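Long-range contact in cytochrome c'' (Methylophilus methylotrophus, PDB 1GU2), which probably carries electrons through a covalently bound heme c: residues A[29-41]-A[47-59]. Numbering follows the deposited sequence.
Sequences TDGKIFFNRKFKT and AACASCHTNNPAN. With HEC (heme c), chain C.
Phe-34, on helix 28-36, lies obliquely to the thioether sulfur of Cys-49, its CE1 4.3 Å from SG, and also touches the heme methyl CMB. Phe-35 holds CG anti to the backbone N (chi1 -177°), which carries its ring into the CXXCH segment that binds heme through Cys-49, Cys-52 and His-53: CD1 is 3.5 Å from Cys-49 CB, Ala-50 N lies over one face, CB of the axial ligand His-53 meets the edge, and Thr-54 O is 3.1 Å from CE2. Phe-35 O accepts a hydrogen bond from Ala-50 N at 3.1 Å, while water 1 joins Phe-34 O and Arg-37 O to Cys-49 N. Asn-36 sets OD1 3.6 Å from Asn-55 CB; its ND2 donates to Lys-32 O and to water 2, which bonds to Asn-55 O. Phe-39 N donates to Ala-47 O at 2.8 Å and Ala-47 N to Phe-39 O at 3.0 Å, an antiparallel hydrogen-bonded pair. With CG between backbone N and carbonyl carbon (chi1 53°), the Phe-39 ring turns one face over Ala-47 O; CE2 meets Ala-48 CA, and the ring packs on Ile-99 and Leu-100 of helix 85-100. A serine here removes the ring and would probably leave Ala-47 O without that face and a gap beside Ile-99 and Leu-100. Phe-34 and Pro-57 meet helix 106-118; helix 49-53 follows strand 46-47 directly and packs against the C-terminal end of helix 28-36, axes 75° apart.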
loop_
_atom_site.group_PDB
_atom_site.type_symbol
_atom_site.label_atom_id
_atom_site.label_comp_id
_atom_site.label_asym_id
_atom_site.label_seq_id
_atom_site.Cartn_x
_atom_site.Cartn_y
_atom_site.Cartn_z
ATOM N N THR A 29 -3.605 4.880 11.011
ATOM C CA THR A 29 -4.545 3.883 11.499
ATOM C C THR A 29 -5.405 3.333 10.369
ATOM O O THR A 29 -5.620 2.106 10.219
ATOM C CB THR A 29 -5.422 4.478 12.619
ATOM O OG1 THR A 29 -4.625 4.830 13.744
ATOM C CG2 THR A 29 -6.370 3.396 13.147
ATOM N N ASP A 30 -5.941 4.264 9.561
ATOM C CA ASP A 30 -6.763 3.783 8.447
ATOM C C ASP A 30 -5.940 3.061 7.418
ATOM O O ASP A 30 -6.435 2.103 6.809
ATOM C CB ASP A 30 -7.518 4.960 7.827
ATOM C CG ASP A 30 -8.644 5.508 8.707
ATOM O OD1 ASP A 30 -9.034 6.666 8.405
ATOM O OD2 ASP A 30 -9.106 4.820 9.633
ATOM N N GLY A 31 -4.718 3.471 7.184
ATOM C CA GLY A 31 -3.856 2.734 6.238
ATOM C C GLY A 31 -3.580 1.322 6.712
ATOM O O GLY A 31 -3.611 0.399 5.889
ATOM N N LYS A 32 -3.329 1.130 8.007
ATOM C CA LYS A 32 -3.126 -0.182 8.555
ATOM C C LYS A 32 -4.397 -1.043 8.473
ATOM O O LYS A 32 -4.368 -2.236 8.133
ATOM C CB LYS A 32 -2.621 -0.057 10.025
ATOM C CG LYS A 32 -2.334 -1.389 10.663
ATOM C CD LYS A 32 -1.837 -1.235 12.093
ATOM C CE LYS A 32 -1.230 -2.518 12.608
ATOM N NZ LYS A 32 -0.344 -2.247 13.759
ATOM N N ILE A 33 -5.566 -0.443 8.773
ATOM C CA ILE A 33 -6.814 -1.192 8.649
ATOM C C ILE A 33 -7.036 -1.602 7.216
ATOM O O ILE A 33 -7.434 -2.758 6.991
ATOM C CB ILE A 33 -7.976 -0.350 9.184
ATOM C CG1 ILE A 33 -7.943 -0.194 10.694
ATOM C CG2 ILE A 33 -9.317 -0.929 8.705
ATOM C CD1 ILE A 33 -8.865 0.860 11.260
ATOM N N PHE A 34 -6.780 -0.736 6.259
ATOM C CA PHE A 34 -6.935 -1.042 4.847
ATOM C C PHE A 34 -6.047 -2.230 4.476
ATOM O O PHE A 34 -6.451 -3.141 3.762
ATOM C CB PHE A 34 -6.568 0.202 4.056
ATOM C CG PHE A 34 -6.364 0.016 2.568
ATOM C CD1 PHE A 34 -5.062 -0.146 2.076
ATOM C CD2 PHE A 34 -7.442 0.016 1.698
ATOM C CE1 PHE A 34 -4.827 -0.264 0.723
ATOM C CE2 PHE A 34 -7.208 -0.104 0.328
ATOM C CZ PHE A 34 -5.911 -0.266 -0.109
ATOM N N PHE A 35 -4.812 -2.269 4.957
ATOM C CA PHE A 35 -3.831 -3.319 4.629
ATOM C C PHE A 35 -4.241 -4.683 5.154
ATOM O O PHE A 35 -3.966 -5.688 4.497
ATOM C CB PHE A 35 -2.473 -2.880 5.191
ATOM C CG PHE A 35 -1.315 -3.797 4.908
ATOM C CD1 PHE A 35 -0.825 -3.990 3.614
ATOM C CD2 PHE A 35 -0.700 -4.496 5.944
ATOM C CE1 PHE A 35 0.235 -4.858 3.361
ATOM C CE2 PHE A 35 0.375 -5.355 5.721
ATOM C CZ PHE A 35 0.835 -5.531 4.419
ATOM N N ASN A 36 -4.880 -4.708 6.324
ATOM C CA ASN A 36 -5.276 -5.960 6.967
ATOM C C ASN A 36 -6.702 -6.367 6.739
ATOM O O ASN A 36 -7.090 -7.487 7.095
ATOM C CB ASN A 36 -4.996 -5.867 8.482
ATOM C CG ASN A 36 -3.500 -5.855 8.742
ATOM O OD1 ASN A 36 -2.840 -6.877 8.738
ATOM N ND2 ASN A 36 -2.952 -4.656 9.003
ATOM N N ARG A 37 -7.532 -5.510 6.180
ATOM C CA ARG A 37 -8.968 -5.781 6.101
ATOM C C ARG A 37 -9.262 -6.931 5.182
ATOM O O ARG A 37 -8.758 -6.985 4.070
ATOM C CB ARG A 37 -9.695 -4.528 5.584
ATOM C CG ARG A 37 -11.186 -4.806 5.367
ATOM C CD ARG A 37 -11.934 -3.651 4.769
ATOM N NE ARG A 37 -11.465 -2.346 5.011
ATOM C CZ ARG A 37 -11.005 -1.152 4.731
ATOM N NH1 ARG A 37 -10.762 -0.245 5.706
ATOM N NH2 ARG A 37 -10.731 -0.735 3.490
ATOM N N LYS A 38 -10.128 -7.874 5.616
ATOM C CA LYS A 38 -10.539 -8.949 4.771
ATOM C C LYS A 38 -11.650 -8.475 3.870
ATOM O O LYS A 38 -12.715 -8.048 4.322
ATOM C CB LYS A 38 -11.022 -10.126 5.607
ATOM C CG LYS A 38 -9.842 -10.837 6.282
ATOM C CD LYS A 38 -10.293 -11.757 7.413
ATOM C CE LYS A 38 -9.300 -11.729 8.576
ATOM N NZ LYS A 38 -10.046 -11.686 9.863
ATOM N N PHE A 39 -11.395 -8.563 2.572
ATOM C CA PHE A 39 -12.397 -8.262 1.559
ATOM C C PHE A 39 -12.851 -9.555 0.926
ATOM O O PHE A 39 -12.246 -10.613 1.064
ATOM C CB PHE A 39 -11.822 -7.265 0.534
ATOM C CG PHE A 39 -10.515 -7.669 -0.097
ATOM C CD1 PHE A 39 -10.445 -8.622 -1.102
ATOM C CD2 PHE A 39 -9.342 -7.051 0.303
ATOM C CE1 PHE A 39 -9.229 -8.941 -1.722
ATOM C CE2 PHE A 39 -8.119 -7.360 -0.273
ATOM C CZ PHE A 39 -8.047 -8.319 -1.295
ATOM N N LYS A 40 -13.978 -9.474 0.208
ATOM C CA LYS A 40 -14.599 -10.649 -0.386
ATOM C C LYS A 40 -14.201 -10.752 -1.834
ATOM O O LYS A 40 -14.479 -9.834 -2.623
ATOM C CB LYS A 40 -16.116 -10.596 -0.242
ATOM C CG LYS A 40 -16.895 -11.868 -0.516
ATOM C CD LYS A 40 -18.417 -11.626 -0.411
ATOM C CE LYS A 40 -19.235 -12.874 -0.767
ATOM N NZ LYS A 40 -20.688 -12.684 -0.498
ATOM N N THR A 41 -13.537 -11.823 -2.210
ATOM C CA THR A 41 -13.242 -12.083 -3.607
ATOM C C THR A 41 -14.491 -12.593 -4.300
ATOM O O THR A 41 -15.467 -13.005 -3.616
ATOM C CB THR A 41 -12.072 -13.056 -3.782
ATOM O OG1 THR A 41 -12.512 -14.309 -3.287
ATOM C CG2 THR A 41 -10.813 -12.662 -3.031
ATOM N N ALA A 47 -9.812 -12.356 1.338
ATOM C CA ALA A 47 -8.361 -12.090 1.230
ATOM C C ALA A 47 -8.103 -10.678 1.762
ATOM O O ALA A 47 -9.033 -9.916 1.934
ATOM C CB ALA A 47 -7.859 -12.207 -0.205
ATOM N N ALA A 48 -6.844 -10.371 2.004
ATOM C CA ALA A 48 -6.402 -9.036 2.435
ATOM C C ALA A 48 -5.071 -8.739 1.766
ATOM O O ALA A 48 -4.388 -9.661 1.305
ATOM C CB ALA A 48 -6.202 -8.962 3.947
ATOM N N CYS A 49 -4.658 -7.485 1.741
ATOM C CA CYS A 49 -3.287 -7.196 1.289
ATOM C C CYS A 49 -2.260 -8.065 2.074
ATOM O O CYS A 49 -1.289 -8.559 1.502
ATOM C CB CYS A 49 -2.932 -5.730 1.469
ATOM S SG CYS A 49 -4.147 -4.535 0.869
ATOM N N ALA A 50 -2.521 -8.199 3.368
ATOM C CA ALA A 50 -1.675 -8.991 4.241
ATOM C C ALA A 50 -1.620 -10.479 3.899
ATOM O O ALA A 50 -0.712 -11.192 4.346
ATOM C CB ALA A 50 -2.171 -8.822 5.688
ATOM N N SER A 51 -2.570 -10.976 3.089
ATOM C CA SER A 51 -2.533 -12.374 2.686
ATOM C C SER A 51 -1.241 -12.703 1.960
ATOM O O SER A 51 -0.713 -13.786 2.141
ATOM C CB SER A 51 -3.691 -12.722 1.769
ATOM O OG SER A 51 -4.950 -12.563 2.408
ATOM N N CYS A 52 -0.779 -11.758 1.128
ATOM C CA CYS A 52 0.457 -11.931 0.381
ATOM C C CYS A 52 1.610 -11.180 1.015
ATOM O O CYS A 52 2.751 -11.633 0.974
ATOM C CB CYS A 52 0.271 -11.459 -1.069
ATOM S SG CYS A 52 -0.899 -12.513 -1.939
ATOM N N HIS A 53 1.369 -10.016 1.600
ATOM C CA HIS A 53 2.479 -9.158 2.078
ATOM C C HIS A 53 2.776 -9.380 3.540
ATOM O O HIS A 53 3.690 -8.745 4.089
ATOM C CB HIS A 53 2.133 -7.682 1.776
ATOM C CG HIS A 53 2.102 -7.400 0.307
ATOM N ND1 HIS A 53 3.227 -7.420 -0.485
ATOM C CD2 HIS A 53 1.129 -7.055 -0.541
ATOM C CE1 HIS A 53 2.917 -7.103 -1.754
ATOM N NE2 HIS A 53 1.629 -6.882 -1.819
ATOM N N THR A 54 2.036 -10.291 4.210
ATOM C CA THR A 54 2.056 -10.560 5.651
ATOM C C THR A 54 1.441 -9.380 6.373
ATOM O O THR A 54 1.131 -8.332 5.792
ATOM C CB THR A 54 3.436 -10.965 6.219
ATOM O OG1 THR A 54 4.235 -9.809 6.493
ATOM C CG2 THR A 54 4.283 -11.779 5.312
ATOM N N ASN A 55 1.273 -9.543 7.702
ATOM C CA ASN A 55 0.713 -8.424 8.466
ATOM C C ASN A 55 1.683 -7.359 8.896
ATOM O O ASN A 55 1.433 -6.433 9.670
ATOM C CB ASN A 55 -0.059 -8.882 9.748
ATOM C CG ASN A 55 0.840 -9.549 10.734
ATOM O OD1 ASN A 55 2.062 -9.442 10.700
ATOM N ND2 ASN A 55 0.218 -10.302 11.656
ATOM N N ASN A 56 2.870 -7.332 8.475
ATOM C CA ASN A 56 4.010 -6.446 8.577
ATOM C C ASN A 56 4.663 -6.232 7.200
ATOM O O ASN A 56 5.391 -7.097 6.701
ATOM C CB ASN A 56 5.012 -6.997 9.611
ATOM C CG ASN A 56 6.068 -6.009 10.032
ATOM O OD1 ASN A 56 6.841 -6.162 11.002
ATOM N ND2 ASN A 56 6.144 -4.920 9.329
ATOM N N PRO A 57 4.493 -5.032 6.652
ATOM C CA PRO A 57 5.091 -4.747 5.328
ATOM C C PRO A 57 6.588 -4.576 5.294
ATOM O O PRO A 57 7.207 -4.433 4.232
ATOM C CB PRO A 57 4.358 -3.458 4.950
ATOM C CG PRO A 57 4.072 -2.779 6.242
ATOM C CD PRO A 57 3.735 -3.886 7.179
ATOM N N ALA A 58 7.318 -4.646 6.411
ATOM C CA ALA A 58 8.735 -4.710 6.561
ATOM C C ALA A 58 9.232 -6.138 6.348
ATOM O O ALA A 58 10.458 -6.321 6.199
ATOM C CB ALA A 58 9.147 -4.186 7.931
ATOM N N ASN A 59 8.357 -7.138 6.298
ATOM C CA ASN A 59 8.770 -8.522 6.084
ATOM C C ASN A 59 8.700 -8.944 4.616
ATOM O O ASN A 59 8.029 -8.322 3.796
ATOM C CB ASN A 59 7.899 -9.569 6.859
ATOM C CG ASN A 59 8.474 -9.665 8.250
ATOM O OD1 ASN A 59 9.214 -10.374 8.864
ATOM N ND2 ASN A 59 7.977 -8.688 8.932
HETATM FE FE HEC C . 0.715 -6.296 -3.523
HETATM C CHA HEC C . 3.575 -5.441 -5.201
HETATM C CHB HEC C . 0.536 -3.134 -2.255
HETATM C CHC HEC C . -2.398 -7.020 -2.262
HETATM C CHD HEC C . 1.111 -9.559 -4.509
HETATM N NA HEC C . 1.850 -4.648 -3.635
HETATM C C1A HEC C . 3.014 -4.462 -4.400
HETATM C C2A HEC C . 3.496 -3.119 -4.233
HETATM C C3A HEC C . 2.677 -2.493 -3.372
HETATM C C4A HEC C . 1.630 -3.424 -3.029
HETATM C CMA HEC C . 2.762 -1.034 -2.856
HETATM C CAA HEC C . 4.742 -2.543 -4.929
HETATM C CBA HEC C . 4.399 -1.837 -6.254
HETATM C CGA HEC C . 5.610 -1.300 -6.937
HETATM O O1A HEC C . 5.614 -1.251 -8.186
HETATM O O2A HEC C . 6.591 -0.913 -6.281
HETATM N NB HEC C . -0.659 -5.267 -2.483
HETATM C C1B HEC C . -0.574 -3.966 -2.071
HETATM C C2B HEC C . -1.830 -3.570 -1.448
HETATM C C3B HEC C . -2.660 -4.651 -1.478
HETATM C C4B HEC C . -1.911 -5.718 -2.102
HETATM C CMB HEC C . -2.148 -2.177 -0.878
HETATM C CAB HEC C . -4.103 -4.801 -0.943
HETATM C CBB HEC C . -5.051 -3.801 -1.601
HETATM N NC HEC C . -0.403 -7.954 -3.401
HETATM C C1C HEC C . -1.660 -8.061 -2.804
HETATM C C2C HEC C . -2.074 -9.448 -2.801
HETATM C C3C HEC C . -1.086 -10.171 -3.408
HETATM C C4C HEC C . -0.054 -9.249 -3.792
HETATM C CMC HEC C . -3.389 -9.911 -2.141
HETATM C CAC HEC C . -0.948 -11.682 -3.595
HETATM C CBC HEC C . -2.106 -12.298 -4.373
HETATM N ND HEC C . 2.060 -7.281 -4.615
HETATM C C1D HEC C . 2.036 -8.642 -4.950
HETATM C C2D HEC C . 3.065 -8.928 -5.914
HETATM C C3D HEC C . 3.643 -7.737 -6.253
HETATM C C4D HEC C . 3.110 -6.737 -5.355
HETATM C CMD HEC C . 3.396 -10.320 -6.481
HETATM C CAD HEC C . 4.636 -7.511 -7.423
HETATM C CBD HEC C . 6.064 -8.022 -7.108
HETATM C CGD HEC C . 6.957 -6.989 -6.453
HETATM O O1D HEC C . 7.970 -7.343 -5.784
HETATM O O2D HEC C . 6.690 -5.768 -6.608
HETATM O O HOH W 1 -6.816 -5.738 2.604
HETATM O O HOH W 2 -0.216 -4.404 9.753
#